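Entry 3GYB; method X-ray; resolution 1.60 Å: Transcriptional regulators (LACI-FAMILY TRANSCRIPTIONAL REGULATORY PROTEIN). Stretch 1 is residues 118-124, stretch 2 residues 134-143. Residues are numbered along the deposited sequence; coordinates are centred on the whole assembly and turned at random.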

ATOM      1  N   HIS A 118      -0.951 -23.066  20.935  1.00 14.54           N
ATOM      2  CA  HIS A 118      -2.218 -23.106  20.212  1.00 14.04           C
ATOM      3  C   HIS A 118      -2.385 -24.459  19.528  1.00 13.92           C
ATOM      4  O   HIS A 118      -1.420 -25.016  19.008  1.00 15.98           O
ATOM      5  CB  HIS A 118      -2.258 -22.001  19.151  1.00 13.95           C
ATOM      6  CG  HIS A 118      -2.250 -20.615  19.715  1.00 11.63           C
ATOM      7  ND1 HIS A 118      -3.394 -19.984  20.153  1.00 14.53           N
ATOM      8  CD2 HIS A 118      -1.233 -19.749  19.933  1.00 14.52           C
ATOM      9  CE1 HIS A 118      -3.081 -18.785  20.617  1.00 14.62           C
ATOM     10  NE2 HIS A 118      -1.776 -18.618  20.494  1.00 13.90           N
ATOM     11  N   THR A 119      -3.606 -24.989  19.535  1.00 13.93           N
ATOM     12  CA  THR A 119      -3.886 -26.258  18.873  1.00 16.15           C
ATOM     13  C   THR A 119      -4.985 -26.060  17.833  1.00 15.16           C
ATOM     14  O   THR A 119      -4.930 -26.642  16.751  1.00 17.28           O
ATOM     15  CB  THR A 119      -4.300 -27.355  19.878  1.00 16.71           C
ATOM     16  OG1 THR A 119      -5.321 -26.857  20.749  1.00 19.99           O
ATOM     17  CG2 THR A 119      -3.092 -27.796  20.696  1.00 18.56           C
ATOM     18  N   HIS A 120      -5.981 -25.244  18.161  1.00 15.09           N
ATOM     19  CA  HIS A 120      -7.060 -24.947  17.222  1.00 14.49           C
ATOM     20  C   HIS A 120      -6.588 -23.770  16.379  1.00 14.22           C
ATOM     21  O   HIS A 120      -6.941 -22.615  16.623  1.00 13.35           O
ATOM     22  CB  HIS A 120      -8.345 -24.606  17.978  1.00 16.15           C
ATOM     23  CG  HIS A 120      -8.972 -25.793  18.639  1.00 19.49           C
ATOM     24  ND1 HIS A 120      -9.505 -26.843  17.923  1.00 20.30           N
ATOM     25  CD2 HIS A 120      -9.102 -26.124  19.946  1.00 21.80           C
ATOM     26  CE1 HIS A 120      -9.932 -27.772  18.759  1.00 23.27           C
ATOM     27  NE2 HIS A 120      -9.700 -27.362  19.993  1.00 22.74           N
ATOM     28  N   ILE A 121      -5.773 -24.094  15.383  1.00 14.62           N
ATOM     29  CA  ILE A 121      -5.177 -23.111  14.493  1.00 13.43           C
ATOM     30  C   ILE A 121      -5.839 -23.134  13.128  1.00 13.98           C
ATOM     31  O   ILE A 121      -6.074 -24.199  12.558  1.00 14.05           O
ATOM     32  CB  ILE A 121      -3.673 -23.403  14.325  1.00 14.44           C
ATOM     33  CG1 ILE A 121      -2.987 -23.338  15.694  1.00 13.66           C
ATOM     34  CG2 ILE A 121      -3.052 -22.425  13.341  1.00 13.79           C
ATOM     35  CD1 ILE A 121      -1.575 -23.909  15.716  1.00 14.02           C
ATOM     36  N   ALA A 122      -6.141 -21.951  12.605  1.00 12.93           N
ATOM     37  CA  ALA A 122      -6.770 -21.861  11.295  1.00 12.72           C
ATOM     38  C   ALA A 122      -5.899 -21.079  10.323  1.00 12.77           C
ATOM     39  O   ALA A 122      -5.110 -20.224  10.726  1.00 12.12           O
ATOM     40  CB  ALA A 122      -8.135 -21.204  11.415  1.00 14.37           C
ATOM     41  N   HIS A 123      -6.053 -21.382   9.038  1.00 12.63           N
ATOM     42  CA  HIS A 123      -5.294 -20.715   7.986  1.00 11.52           C
ATOM     43  C   HIS A 123      -6.216 -19.992   7.016  1.00 12.29           C
ATOM     44  O   HIS A 123      -7.205 -20.561   6.555  1.00 12.59           O
ATOM     45  CB  HIS A 123      -4.470 -21.744   7.205  1.00 11.75           C
ATOM     46  CG  HIS A 123      -3.760 -21.182   6.010  1.00 12.36           C
ATOM     47  ND1 HIS A 123      -2.763 -20.236   6.112  1.00 11.85           N
ATOM     48  CD2 HIS A 123      -3.866 -21.475   4.691  1.00 12.81           C
ATOM     49  CE1 HIS A 123      -2.281 -19.975   4.909  1.00 11.49           C
ATOM     50  NE2 HIS A 123      -2.932 -20.714   4.030  1.00 13.13           N
ATOM     51  N   LEU A 124      -5.908 -18.731   6.727  1.00 10.86           N
ATOM     52  CA  LEU A 124      -6.692 -17.971   5.757  1.00 12.97           C
ATOM     53  C   LEU A 124      -5.908 -18.089   4.462  1.00 13.61           C
ATOM     54  O   LEU A 124      -4.817 -17.539   4.340  1.00 15.08           O
ATOM     55  CB  LEU A 124      -6.804 -16.502   6.172  1.00 14.59           C
ATOM     56  CG  LEU A 124      -7.680 -16.256   7.394  1.00 15.70           C
ATOM     57  CD1 LEU A 124      -7.641 -14.781   7.776  1.00 16.64           C
ATOM     58  CD2 LEU A 124      -9.105 -16.694   7.077  1.00 18.72           C
ATOM     59  N   ARG A 134       1.882 -22.149   0.662  1.00 15.16           N
ATOM     60  CA  ARG A 134       1.743 -21.844   2.080  1.00 13.57           C
ATOM     61  C   ARG A 134       0.632 -22.668   2.717  1.00 13.75           C
ATOM     62  O   ARG A 134       0.732 -23.056   3.879  1.00 14.88           O
ATOM     63  CB  ARG A 134       1.501 -20.342   2.267  1.00 12.69           C
ATOM     64  CG  ARG A 134       2.722 -19.527   1.859  1.00 11.13           C
ATOM     65  CD  ARG A 134       2.479 -18.028   1.848  1.00 13.18           C
ATOM     66  NE  ARG A 134       3.555 -17.356   1.119  1.00 14.37           N
ATOM     67  CZ  ARG A 134       3.573 -16.060   0.820  1.00 15.50           C
ATOM     68  NH1 ARG A 134       2.573 -15.268   1.192  1.00 16.25           N
ATOM     69  NH2 ARG A 134       4.590 -15.557   0.129  1.00 15.03           N
ATOM     70  N   PHE A 135      -0.419 -22.945   1.950  1.00 13.42           N
ATOM     71  CA  PHE A 135      -1.529 -23.751   2.444  1.00 14.20           C
ATOM     72  C   PHE A 135      -1.066 -25.193   2.617  1.00 16.06           C
ATOM     73  O   PHE A 135      -1.354 -25.829   3.628  1.00 14.53           O
ATOM     74  CB  PHE A 135      -2.707 -23.708   1.462  1.00 13.22           C
ATOM     75  CG  PHE A 135      -3.662 -24.861   1.615  1.00 15.76           C
ATOM     76  CD1 PHE A 135      -4.523 -24.935   2.707  1.00 15.84           C
ATOM     77  CD2 PHE A 135      -3.664 -25.898   0.687  1.00 15.89           C
ATOM     78  CE1 PHE A 135      -5.373 -26.031   2.876  1.00 18.21           C
ATOM     79  CE2 PHE A 135      -4.508 -26.999   0.847  1.00 17.18           C
ATOM     80  CZ  PHE A 135      -5.364 -27.063   1.944  1.00 18.03           C
ATOM     81  N   GLU A 136      -0.351 -25.707   1.622  1.00 16.13           N
ATOM     82  CA  GLU A 136       0.138 -27.079   1.684  1.00 16.70           C
ATOM     83  C   GLU A 136       1.094 -27.278   2.856  1.00 16.59           C
ATOM     84  O   GLU A 136       1.029 -28.289   3.559  1.00 15.71           O
ATOM     85  CB  GLU A 136       0.818 -27.450   0.365  1.00 19.06           C
ATOM     86  CG  GLU A 136      -0.125 -27.423  -0.825  1.00 25.26           C
ATOM     87  CD  GLU A 136       0.539 -27.887  -2.107  1.00 28.72           C
ATOM     88  OE1 GLU A 136       1.597 -27.327  -2.471  1.00 31.98           O
ATOM     89  OE2 GLU A 136      -0.002 -28.807  -2.754  1.00 34.21           O
ATOM     90  N   SER A 137       1.978 -26.310   3.075  1.00 15.70           N
ATOM     91  CA  SER A 137       2.923 -26.399   4.178  1.00 15.25           C
ATOM     92  C   SER A 137       2.184 -26.284   5.508  1.00 14.59           C
ATOM     93  O   SER A 137       2.520 -26.961   6.477  1.00 13.62           O
ATOM     94  CB  SER A 137       3.983 -25.303   4.061  1.00 15.26           C
ATOM     95  OG  SER A 137       4.890 -25.367   5.151  1.00 15.48           O
ATOM     96  N   PHE A 138       1.178 -25.416   5.562  1.00 14.13           N
ATOM     97  CA  PHE A 138       0.394 -25.269   6.783  1.00 12.20           C
ATOM     98  C   PHE A 138      -0.189 -26.629   7.172  1.00 13.23           C
ATOM     99  O   PHE A 138      -0.059 -27.072   8.314  1.00 13.58           O
ATOM    100  CB  PHE A 138      -0.749 -24.268   6.568  1.00 12.50           C
ATOM    101  CG  PHE A 138      -1.807 -24.319   7.636  1.00 12.52           C
ATOM    102  CD1 PHE A 138      -1.537 -23.879   8.927  1.00 13.09           C
ATOM    103  CD2 PHE A 138      -3.079 -24.815   7.351  1.00 11.65           C
ATOM    104  CE1 PHE A 138      -2.514 -23.930   9.921  1.00 12.44           C
ATOM    105  CE2 PHE A 138      -4.064 -24.872   8.341  1.00 12.71           C
ATOM    106  CZ  PHE A 138      -3.782 -24.429   9.627  1.00 12.28           C
ATOM    107  N   GLU A 139      -0.819 -27.297   6.214  1.00 15.13           N
ATOM    108  CA  GLU A 139      -1.423 -28.593   6.492  1.00 15.64           C
ATOM    109  C   GLU A 139      -0.390 -29.639   6.872  1.00 17.43           C
ATOM    110  O   GLU A 139      -0.593 -30.399   7.818  1.00 17.53           O
ATOM    111  CB  GLU A 139      -2.231 -29.095   5.289  1.00 16.54           C
ATOM    112  CG  GLU A 139      -3.512 -28.315   5.005  1.00 17.32           C
ATOM    113  CD  GLU A 139      -4.618 -29.193   4.445  1.00 19.13           C
ATOM    114  OE1 GLU A 139      -4.312 -30.094   3.634  1.00 20.70           O
ATOM    115  OE2 GLU A 139      -5.798 -28.980   4.805  1.00 17.90           O
ATOM    116  N   ALA A 140       0.713 -29.687   6.134  1.00 18.43           N
ATOM    117  CA  ALA A 140       1.756 -30.672   6.416  1.00 17.81           C
ATOM    118  C   ALA A 140       2.368 -30.457   7.796  1.00 18.87           C
ATOM    119  O   ALA A 140       2.656 -31.412   8.520  1.00 19.08           O
ATOM    120  CB  ALA A 140       2.844 -30.609   5.349  1.00 18.05           C
ATOM    121  N   THR A 141       2.575 -29.197   8.161  1.00 17.08           N
ATOM    122  CA  THR A 141       3.155 -28.884   9.458  1.00 16.37           C
ATOM    123  C   THR A 141       2.178 -29.226  10.574  1.00 16.57           C
ATOM    124  O   THR A 141       2.588 -29.741  11.616  1.00 18.20           O
ATOM    125  CB  THR A 141       3.542 -27.404   9.543  1.00 15.22           C
ATOM    126  OG1 THR A 141       4.498 -27.115   8.517  1.00 16.42           O
ATOM    127  CG2 THR A 141       4.147 -27.080  10.907  1.00 15.75           C
HETATM  128  N   MSE A 142       0.896 -28.926  10.375  1.00 16.34           N
HETATM  129  CA  MSE A 142      -0.094 -29.249  11.394  1.00 16.77           C
HETATM  130  C   MSE A 142      -0.131 -30.767  11.614  1.00 17.18           C
HETATM  131  O   MSE A 142      -0.066 -31.229  12.743  1.00 17.92           O
HETATM  132  CB  MSE A 142      -1.489 -28.754  10.979  1.00 17.20           C
HETATM  133  CG  MSE A 142      -1.673 -27.243  11.072  1.00 16.82           C
HETATM  134 SE   MSE A 142      -1.678 -26.534  12.878  1.00 22.77          SE
HETATM  135  CE  MSE A 142      -3.417 -27.159  13.459  1.00 20.08           C
ATOM    136  N   ARG A 143      -0.213 -31.532  10.527  1.00 17.26           N
ATOM    137  CA  ARG A 143      -0.248 -32.991  10.636  1.00 16.84           C
ATOM    138  C   ARG A 143       1.053 -33.579  11.170  1.00 17.99           C
ATOM    139  O   ARG A 143       1.049 -34.615  11.831  1.00 18.15           O
ATOM    140  CB  ARG A 143      -0.587 -33.620   9.284  1.00 18.15           C
ATOM    141  CG  ARG A 143      -1.987 -33.283   8.809  1.00 17.82           C
ATOM    142  CD  ARG A 143      -2.462 -34.232   7.724  1.00 22.34           C
ATOM    143  NE  ARG A 143      -3.844 -33.938   7.358  1.00 22.88           N
ATOM    144  CZ  ARG A 143      -4.206 -33.013   6.476  1.00 23.65           C
ATOM    145  NH1 ARG A 143      -3.286 -32.292   5.853  1.00 25.40           N
ATOM    146  NH2 ARG A 143      -5.491 -32.794   6.236  1.00 22.72           N
TER

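The ring of F138 carries H123 on its face through a methylene rather than through the imidazole. H123 CB lies 3.4 Å from the centroid of the F138 ring, 17° off the ring normal, a CH-pi contact. The two rings are near parallel, with planes at 25°, but they are slid apart. Their centroids are 5.1 Å apart and they barely overlap.

The frame is a strand, 121-124, packed on a helix, 134-143. Their axes run nearly antiparallel, at 169°, and approach to 9.6 Å. I121 therefore sits by M142, and H123 by F135, near the other end of the contact. Side chains alternate along the strand: I121 and H123 point toward the helix, A122 away. On the helix, R134, F138 and M142 point toward the strand, one turn apart, though the end of R134 leads away.

I121 packs against both F138 and M142. Its CG2 is 3.8 Å from F138 CE1, and its CB is 3.9 Å from M142 CE. M142 is a selenomethionine, and its CE also reaches T119 O at 3.7 Å. I121 O lies at the edge of the F138 ring, 3.7 Å from F138 CZ.

No hydrogen bond crosses the interface. H123 NE2 comes within 3.7 Å of F135 CA, a van der Waals contact. H123 ND1 is hydrogen-bonded elsewhere in the structure.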